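Local coordinates for heat-inducible transcription repressor hrcA homolog (Thermotoga maritima, PDB 1STZ), which probably binds DNA as a negative regulator of class I heat shock genes, the grpE-dnaK-dnaJ and groELS operons, preventing their heat-shock induction, at residues A[30-34]-A[311-315]; A[104-108]-A[126-130]; A[113-117]-A[168-172]. All blocks are in the same frame, centred on the assembly; numbering follows the deposited sequence.

Interaction 1 of 3, residues A[30-34]-A[311-315]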
loop_
_atom_site.group_PDB
_atom_site.type_symbol
_atom_site.label_atom_id
_atom_site.label_comp_id
_atom_site.label_asym_id
_atom_site.label_seq_id
_atom_site.Cartn_x
_atom_site.Cartn_y
_atom_site.Cartn_z
ATOM N N TYR A 30 27.903 -9.925 -7.477
ATOM C CA TYR A 30 28.337 -9.998 -6.075
ATOM C C TYR A 30 27.240 -9.521 -5.125
ATOM O O TYR A 30 27.015 -10.120 -4.078
ATOM C CB TYR A 30 29.592 -9.164 -5.851
ATOM C CG TYR A 30 30.050 -9.112 -4.412
ATOM C CD1 TYR A 30 30.493 -10.254 -3.758
ATOM C CD2 TYR A 30 30.046 -7.913 -3.709
ATOM C CE1 TYR A 30 30.921 -10.209 -2.427
ATOM C CE2 TYR A 30 30.472 -7.854 -2.395
ATOM C CZ TYR A 30 30.899 -9.000 -1.758
ATOM O OH TYR A 30 31.309 -8.914 -0.457
ATOM N N ILE A 31 26.588 -8.421 -5.495
ATOM C CA ILE A 31 25.464 -7.890 -4.732
ATOM C C ILE A 31 24.343 -8.932 -4.644
ATOM O O ILE A 31 23.804 -9.178 -3.560
ATOM C CB ILE A 31 24.977 -6.555 -5.369
ATOM C CG1 ILE A 31 25.960 -5.436 -5.000
ATOM C CG2 ILE A 31 23.570 -6.216 -4.927
ATOM C CD1 ILE A 31 25.906 -4.215 -5.915
ATOM N N GLU A 32 24.031 -9.570 -5.774
ATOM C CA GLU A 32 22.954 -10.572 -5.844
ATOM C C GLU A 32 23.200 -11.824 -4.980
ATOM O O GLU A 32 22.341 -12.203 -4.180
ATOM C CB GLU A 32 22.710 -10.969 -7.311
ATOM C CG GLU A 32 21.593 -11.989 -7.569
ATOM C CD GLU A 32 20.211 -11.505 -7.160
ATOM O OE1 GLU A 32 20.019 -10.278 -6.993
ATOM O OE2 GLU A 32 19.305 -12.355 -7.002
ATOM N N ASN A 33 24.357 -12.468 -5.140
ATOM C CA ASN A 33 24.624 -13.773 -4.493
ATOM C C ASN A 33 25.658 -13.735 -3.373
ATOM O O ASN A 33 25.714 -14.655 -2.556
ATOM C CB ASN A 33 25.062 -14.812 -5.532
ATOM C CG ASN A 33 23.924 -15.265 -6.419
ATOM O OD1 ASN A 33 22.793 -15.410 -5.968
ATOM N ND2 ASN A 33 24.220 -15.487 -7.692
ATOM N N LYS A 34 26.491 -12.697 -3.369
ATOM C CA LYS A 34 27.372 -12.375 -2.238
ATOM C C LYS A 34 28.489 -13.382 -2.084
ATOM O O LYS A 34 28.834 -13.781 -0.980
ATOM C CB LYS A 34 26.550 -12.205 -0.953
ATOM C CG LYS A 34 25.466 -11.151 -1.171
ATOM C CD LYS A 34 24.703 -10.772 0.059
ATOM C CE LYS A 34 23.684 -9.690 -0.300
ATOM N NZ LYS A 34 22.715 -10.165 -1.331
ATOM N N VAL A 311 27.143 -3.840 0.361
ATOM C CA VAL A 311 26.685 -4.900 -0.525
ATOM C C VAL A 311 25.170 -4.804 -0.621
ATOM O O VAL A 311 24.435 -5.472 0.106
ATOM C CB VAL A 311 27.124 -6.317 -0.044
ATOM C CG1 VAL A 311 26.827 -7.353 -1.118
ATOM C CG2 VAL A 311 28.619 -6.334 0.335
ATOM N N THR A 312 24.703 -3.926 -1.500
ATOM C CA THR A 312 23.284 -3.594 -1.563
ATOM C C THR A 312 22.881 -3.205 -2.972
ATOM O O THR A 312 23.732 -2.929 -3.828
ATOM C CB THR A 312 22.983 -2.446 -0.555
ATOM O OG1 THR A 312 21.578 -2.165 -0.501
ATOM C CG2 THR A 312 23.615 -1.116 -0.993
ATOM N N LYS A 313 21.588 -3.168 -3.220
ATOM C CA LYS A 313 21.070 -2.798 -4.531
ATOM C C LYS A 313 21.027 -1.282 -4.686
ATOM O O LYS A 313 20.017 -0.662 -4.355
ATOM C CB LYS A 313 19.675 -3.400 -4.700
ATOM C CG LYS A 313 19.672 -4.940 -4.702
ATOM C CD LYS A 313 18.268 -5.492 -4.865
ATOM C CE LYS A 313 18.267 -6.924 -5.422
ATOM N NZ LYS A 313 16.870 -7.430 -5.616
ATOM N N TYR A 314 22.126 -0.695 -5.181
ATOM C CA TYR A 314 22.299 0.750 -5.221
ATOM C C TYR A 314 21.229 1.487 -6.041
ATOM O O TYR A 314 20.778 2.548 -5.634
ATOM C CB TYR A 314 23.708 1.131 -5.717
ATOM C CG TYR A 314 24.790 0.880 -4.668
ATOM C CD1 TYR A 314 25.464 -0.342 -4.602
ATOM C CD2 TYR A 314 25.121 1.863 -3.741
ATOM C CE1 TYR A 314 26.452 -0.574 -3.627
ATOM C CE2 TYR A 314 26.092 1.651 -2.778
ATOM C CZ TYR A 314 26.746 0.433 -2.718
ATOM O OH TYR A 314 27.680 0.264 -1.739
ATOM N N ASP A 315 20.827 0.925 -7.171
ATOM C CA ASP A 315 19.860 1.571 -8.066
ATOM C C ASP A 315 18.508 1.629 -7.365
ATOM O O ASP A 315 17.843 2.645 -7.377
ATOM C CB ASP A 315 19.743 0.784 -9.377
ATOM C CG ASP A 315 19.208 1.611 -10.543
ATOM O OD1 ASP A 315 18.484 2.607 -10.356
ATOM O OD2 ASP A 315 19.449 1.296 -11.729
#

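Interaction 2 of 3, residues A[104-108]-A[126-130]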
loop_
_atom_site.group_PDB
_atom_site.type_symbol
_atom_site.label_atom_id
_atom_site.label_comp_id
_atom_site.label_asym_id
_atom_site.label_seq_id
_atom_site.Cartn_x
_atom_site.Cartn_y
_atom_site.Cartn_z
ATOM N N ALA A 104 5.869 0.146 -5.644
ATOM C CA ALA A 104 5.883 0.082 -4.191
ATOM C C ALA A 104 6.082 1.458 -3.562
ATOM O O ALA A 104 5.349 1.846 -2.650
ATOM C CB ALA A 104 6.952 -0.873 -3.718
ATOM N N VAL A 105 7.070 2.195 -4.053
ATOM C CA VAL A 105 7.387 3.492 -3.478
ATOM C C VAL A 105 6.298 4.533 -3.813
ATOM O O VAL A 105 6.049 5.428 -3.021
ATOM C CB VAL A 105 8.796 3.986 -3.868
ATOM C CG1 VAL A 105 8.830 4.605 -5.260
ATOM C CG2 VAL A 105 9.278 4.962 -2.831
ATOM N N GLU A 106 5.623 4.367 -4.949
ATOM C CA GLU A 106 4.542 5.276 -5.334
ATOM C C GLU A 106 3.304 5.164 -4.435
ATOM O O GLU A 106 2.432 6.043 -4.500
ATOM C CB GLU A 106 4.129 5.062 -6.785
ATOM C CG GLU A 106 5.162 5.511 -7.807
ATOM C CD GLU A 106 4.696 5.231 -9.232
ATOM O OE1 GLU A 106 5.559 4.967 -10.116
ATOM O OE2 GLU A 106 3.450 5.259 -9.467
ATOM N N THR A 107 3.223 4.122 -3.601
ATOM C CA THR A 107 2.165 4.035 -2.594
ATOM C C THR A 107 2.336 5.026 -1.458
ATOM O O THR A 107 1.428 5.187 -0.634
ATOM C CB THR A 107 2.016 2.630 -1.990
ATOM O OG1 THR A 107 3.155 2.314 -1.155
ATOM C CG2 THR A 107 1.941 1.550 -3.078
ATOM N N PHE A 108 3.487 5.684 -1.387
ATOM C CA PHE A 108 3.676 6.669 -0.341
ATOM C C PHE A 108 2.669 7.796 -0.530
ATOM O O PHE A 108 2.517 8.350 -1.615
ATOM C CB PHE A 108 5.077 7.253 -0.313
ATOM C CG PHE A 108 5.291 8.211 0.821
ATOM C CD1 PHE A 108 5.405 7.753 2.114
ATOM C CD2 PHE A 108 5.317 9.578 0.606
ATOM C CE1 PHE A 108 5.576 8.636 3.185
ATOM C CE2 PHE A 108 5.498 10.477 1.690
ATOM C CZ PHE A 108 5.631 9.996 2.964
ATOM N N LEU A 126 8.712 3.462 5.270
ATOM C CA LEU A 126 8.610 2.936 3.913
ATOM C C LEU A 126 10.018 2.831 3.282
ATOM O O LEU A 126 10.338 1.854 2.612
ATOM C CB LEU A 126 7.717 3.810 3.044
ATOM C CG LEU A 126 7.505 3.279 1.621
ATOM C CD1 LEU A 126 6.769 1.948 1.624
ATOM C CD2 LEU A 126 6.718 4.267 0.768
ATOM N N LEU A 127 10.826 3.859 3.506
ATOM C CA LEU A 127 12.191 3.907 3.028
ATOM C C LEU A 127 13.017 2.729 3.591
ATOM O O LEU A 127 13.712 2.057 2.847
ATOM C CB LEU A 127 12.842 5.241 3.425
ATOM C CG LEU A 127 13.907 5.940 2.572
ATOM C CD1 LEU A 127 14.812 6.842 3.416
ATOM C CD2 LEU A 127 14.722 5.068 1.714
ATOM N N ALA A 128 12.955 2.518 4.902
ATOM C CA ALA A 128 13.655 1.413 5.570
ATOM C C ALA A 128 13.198 0.063 5.044
ATOM O O ALA A 128 14.014 -0.816 4.751
ATOM C CB ALA A 128 13.416 1.463 7.086
ATOM N N ARG A 129 11.891 -0.109 4.931
ATOM C CA ARG A 129 11.334 -1.370 4.455
ATOM C C ARG A 129 11.749 -1.736 3.030
ATOM O O ARG A 129 12.149 -2.868 2.779
ATOM C CB ARG A 129 9.824 -1.339 4.536
ATOM C CG ARG A 129 9.187 -2.631 4.117
ATOM C CD ARG A 129 7.795 -2.806 4.648
ATOM N NE ARG A 129 6.943 -1.660 4.340
ATOM C CZ ARG A 129 5.609 -1.675 4.385
ATOM N NH1 ARG A 129 4.951 -2.790 4.712
ATOM N NH2 ARG A 129 4.924 -0.568 4.099
ATOM N N LEU A 130 11.687 -0.778 2.119
ATOM C CA LEU A 130 11.929 -1.031 0.702
ATOM C C LEU A 130 13.411 -1.205 0.353
ATOM O O LEU A 130 13.733 -1.768 -0.674
ATOM C CB LEU A 130 11.360 0.108 -0.140
ATOM C CG LEU A 130 9.861 0.349 -0.075
ATOM C CD1 LEU A 130 9.460 1.374 -1.119
ATOM C CD2 LEU A 130 9.077 -0.956 -0.239
#

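Interaction 3 of 3, residues A[113-117]-A[168-172]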
loop_
_atom_site.group_PDB
_atom_site.type_symbol
_atom_site.label_atom_id
_atom_site.label_comp_id
_atom_site.label_asym_id
_atom_site.label_seq_id
_atom_site.Cartn_x
_atom_site.Cartn_y
_atom_site.Cartn_z
ATOM N N LEU A 113 -3.009 13.684 5.668
ATOM C CA LEU A 113 -2.415 13.853 7.002
ATOM C C LEU A 113 -1.873 15.268 7.214
ATOM O O LEU A 113 -1.315 15.855 6.306
ATOM C CB LEU A 113 -1.285 12.856 7.240
ATOM C CG LEU A 113 -1.648 11.382 7.125
ATOM C CD1 LEU A 113 -0.410 10.584 7.387
ATOM C CD2 LEU A 113 -2.783 11.025 8.080
ATOM N N ALA A 114 -2.053 15.799 8.416
ATOM C CA ALA A 114 -1.650 17.151 8.772
ATOM C C ALA A 114 -0.620 17.205 9.925
ATOM O O ALA A 114 -0.210 18.273 10.317
ATOM C CB ALA A 114 -2.904 17.962 9.141
ATOM N N ASP A 115 -0.222 16.060 10.471
ATOM C CA ASP A 115 0.754 15.982 11.561
ATOM C C ASP A 115 2.109 15.688 10.914
ATOM O O ASP A 115 2.307 14.619 10.352
ATOM C CB ASP A 115 0.367 14.862 12.550
ATOM C CG ASP A 115 1.311 14.752 13.775
ATOM O OD1 ASP A 115 2.416 15.342 13.809
ATOM O OD2 ASP A 115 0.997 14.067 14.776
ATOM N N PRO A 116 3.036 16.631 10.967
ATOM C CA PRO A 116 4.339 16.408 10.337
ATOM C C PRO A 116 5.080 15.192 10.922
ATOM O O PRO A 116 5.806 14.550 10.180
ATOM C CB PRO A 116 5.087 17.723 10.582
ATOM C CG PRO A 116 4.397 18.374 11.728
ATOM C CD PRO A 116 2.950 17.957 11.606
ATOM N N GLU A 117 4.857 14.868 12.191
ATOM C CA GLU A 117 5.519 13.741 12.837
ATOM C C GLU A 117 5.089 12.417 12.205
ATOM O O GLU A 117 5.928 11.553 11.934
ATOM C CB GLU A 117 5.252 13.752 14.347
ATOM C CG GLU A 117 5.813 12.569 15.132
ATOM C CD GLU A 117 7.339 12.458 15.079
ATOM O OE1 GLU A 117 7.842 11.331 15.260
ATOM O OE2 GLU A 117 8.030 13.485 14.849
ATOM N N PHE A 168 4.223 23.828 9.955
ATOM C CA PHE A 168 4.210 22.489 9.357
ATOM C C PHE A 168 2.971 21.639 9.652
ATOM O O PHE A 168 2.912 20.482 9.247
ATOM C CB PHE A 168 5.445 21.712 9.832
ATOM C CG PHE A 168 6.738 22.394 9.523
ATOM C CD1 PHE A 168 7.677 22.601 10.513
ATOM C CD2 PHE A 168 6.995 22.871 8.241
ATOM C CE1 PHE A 168 8.881 23.233 10.226
ATOM C CE2 PHE A 168 8.192 23.505 7.945
ATOM C CZ PHE A 168 9.138 23.681 8.935
ATOM N N GLY A 169 1.999 22.184 10.372
ATOM C CA GLY A 169 0.746 21.481 10.605
ATOM C C GLY A 169 0.338 21.402 12.066
ATOM O O GLY A 169 0.686 22.257 12.854
ATOM N N VAL A 170 -0.403 20.357 12.414
ATOM C CA VAL A 170 -0.932 20.181 13.769
ATOM C C VAL A 170 -0.041 19.186 14.510
ATOM O O VAL A 170 0.137 18.046 14.068
ATOM C CB VAL A 170 -2.371 19.661 13.699
ATOM C CG1 VAL A 170 -2.990 19.548 15.082
ATOM C CG2 VAL A 170 -3.218 20.565 12.793
ATOM N N SER A 171 0.561 19.625 15.605
ATOM C CA SER A 171 1.487 18.788 16.353
ATOM C C SER A 171 1.038 18.613 17.784
ATOM O O SER A 171 0.171 19.330 18.267
ATOM C CB SER A 171 2.885 19.401 16.343
ATOM O OG SER A 171 3.215 19.834 15.038
ATOM N N LYS A 172 1.659 17.644 18.441
ATOM C CA LYS A 172 1.468 17.354 19.854
ATOM C C LYS A 172 0.056 16.984 20.201
ATOM O O LYS A 172 -0.362 17.194 21.322
ATOM C CB LYS A 172 1.884 18.534 20.720
ATOM C CG LYS A 172 3.198 19.141 20.353
ATOM C CD LYS A 172 4.295 18.170 20.547
ATOM C CE LYS A 172 5.613 18.876 20.580
ATOM N NZ LYS A 172 6.709 17.872 20.673
#

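Interaction 1 of 3, residues A[30-34]-A[311-315]
Val311 sets both its methyls against the Tyr30 ring at the end of helix 17-33. Its CG2 comes in obliquely, 3.6 Å from Tyr30 CE2, the two side chains crossing at about a right angle. Val311 CG1 goes on to Ile31 CA at 3.9 Å and is also met by the aliphatic chain of Lys34, whose CE is 4.0 Å from that methyl. The lysine bends at its last torsion (chi4 60°) and brings NZ back to its own helix end, 2.7 Å from Ile31 O. With CG2 anti to the backbone N and CG1 beside that N (chi1 -76°), Ile31 straddles the Thr312 carbonyl: its CD1 is 3.3 Å and its CG2 3.5 Å from Thr312 O. Beyond it, Ile31 CD1 arrives at the edge of the Tyr314 ring, 4.1 Å from Tyr314 CD1, while CG2 rests on Lys313 CG. Cut back to an alanine, this side chain would lose both branches, which is likely to open a gap between the helix end, the Tyr314 edge and the Lys313 chain. Thr312 CG2 lies over one face of the Tyr314 ring, whose hydroxyl bonds to Lys310 O. Lys313, the centre of an inverse gamma turn, takes the N-cap position of helix 314-334. The contact thus seats helix 17-33, part of the N-terminal winged-helix DNA-binding domain known from HrcA, on the start of that C-terminal helix.

Interaction 2 of 3, residues A[104-108]-A[126-130]
Segment 104-108, a weakly bonded helical turn that opens into loop, lies beside a regular turn of helix 116-131, the nearest CA atoms being those of Phe108 and Leu126 at 7.5 Å. Two leucines one helical turn apart, Leu126 and Leu130, point at the shorter segment and make the contact with their methyls. Leu126 CD2 reaches Phe108 at the root of its side chain, 3.6 Å from Phe108 CB, and stands oblique to the ring; the same methyl lies 4.0 Å from Val105 O. Leu130 uses both its branches: CD1 is 3.8 Å from Val105 CB, the two side chains crossing at about a right angle, and CD2 is 4.1 Å from Ala104 CB. The i and i+4 leucines of one helix face thus pack on the short helix 103-106, in what is probably the GAF-like domain of HrcA, with Tyr323 and Ile324 of helix 314-334 also against Val105. Val105 CG1 sits between the backbone N and the carbonyl carbon (chi1 80°), leaving CG2 anti to that N and 4.0 Å from Leu130 CD1. Thr107 closes its turn, OG1 donating to Ala104 O at 2.7 Å nearly in line with the carbonyl, while Thr107 N donates to the same oxygen, so two donors grip one acceptor. Leu182 of the second subunit packs on Ala104, Thr107 and Leu130, which puts the two segments at a boundary between protein chains; Glu106 makes backbone hydrogen bonds to that subunit as well.

Interaction 3 of 3, residues A[113-117]-A[168-172]
A loop running into the N-terminus of helix 116-131 meets the start of strand 169-177, an outermost strand, within this chain, of a three-stranded antiparallel sheet, in a buried contact held by backbone and apolar groups. The sheet probably belongs to the inserted domain that follows this helix in HrcA. At the centre a single hydrogen bond joins the segments, Val170 N to Ala114 O at 3.0 Å, with a fairly straight N-H...O angle of 157° and the donor tilted from the carbonyl plane. Ala114 O also receives Gly169 CA through a CA-H...O contact, and Asp115 CA returns another to Val170 O at 3.3 Å. A side chain on Gly169 would collide with Ala114 O, and at its backbone angles would also be jammed against the carbonyl oxygen of Phe168. Beside the contact, Asp115 is the N-cap that starts helix 116-131: its OD1 accepts from Glu117 N at 3.0 Å, the donor coming from above the carboxylate plane. Its CG is anti to the backbone N (chi1 -177°), which turns the carboxylate back over that first turn. Pro116, the first residue of the helix, puts its ring against the strand's entrance, with CG 4.0 Å from Phe168 CB. Phe168 turns its ring off to an edge-to-face meeting with Phe332, and its carbonyl is bonded by the Tyr331 hydroxyl. The third subunit joins here too, with its Pro175 packing on Asp115 and Val170. Pro116 CG comes to 3.8 Å from Ser171 OG.

Overall arrangement
Along the chain the segments run 30-34, 104-108, 113-117, 126-130, 168-172 and 311-315, so interaction 1 encloses both others while interactions 2 and 3 cross. Helix 116-131 links the last two, interaction 3 at its N-terminal end and interaction 2 towards its C-terminal end, their centres about 20 Å apart. Helix 314-334, which starts in interaction 1, also packs on interaction 2, about 19 Å away between centres. Interactions 1 and 3 lie on opposite sides of the chain's centre, about 37 Å apart between centres. Interaction 1 fastens the N-terminal DNA-binding part to the body; different neighbouring subunits approach interactions 2 and 3, consistent with a part in assembly.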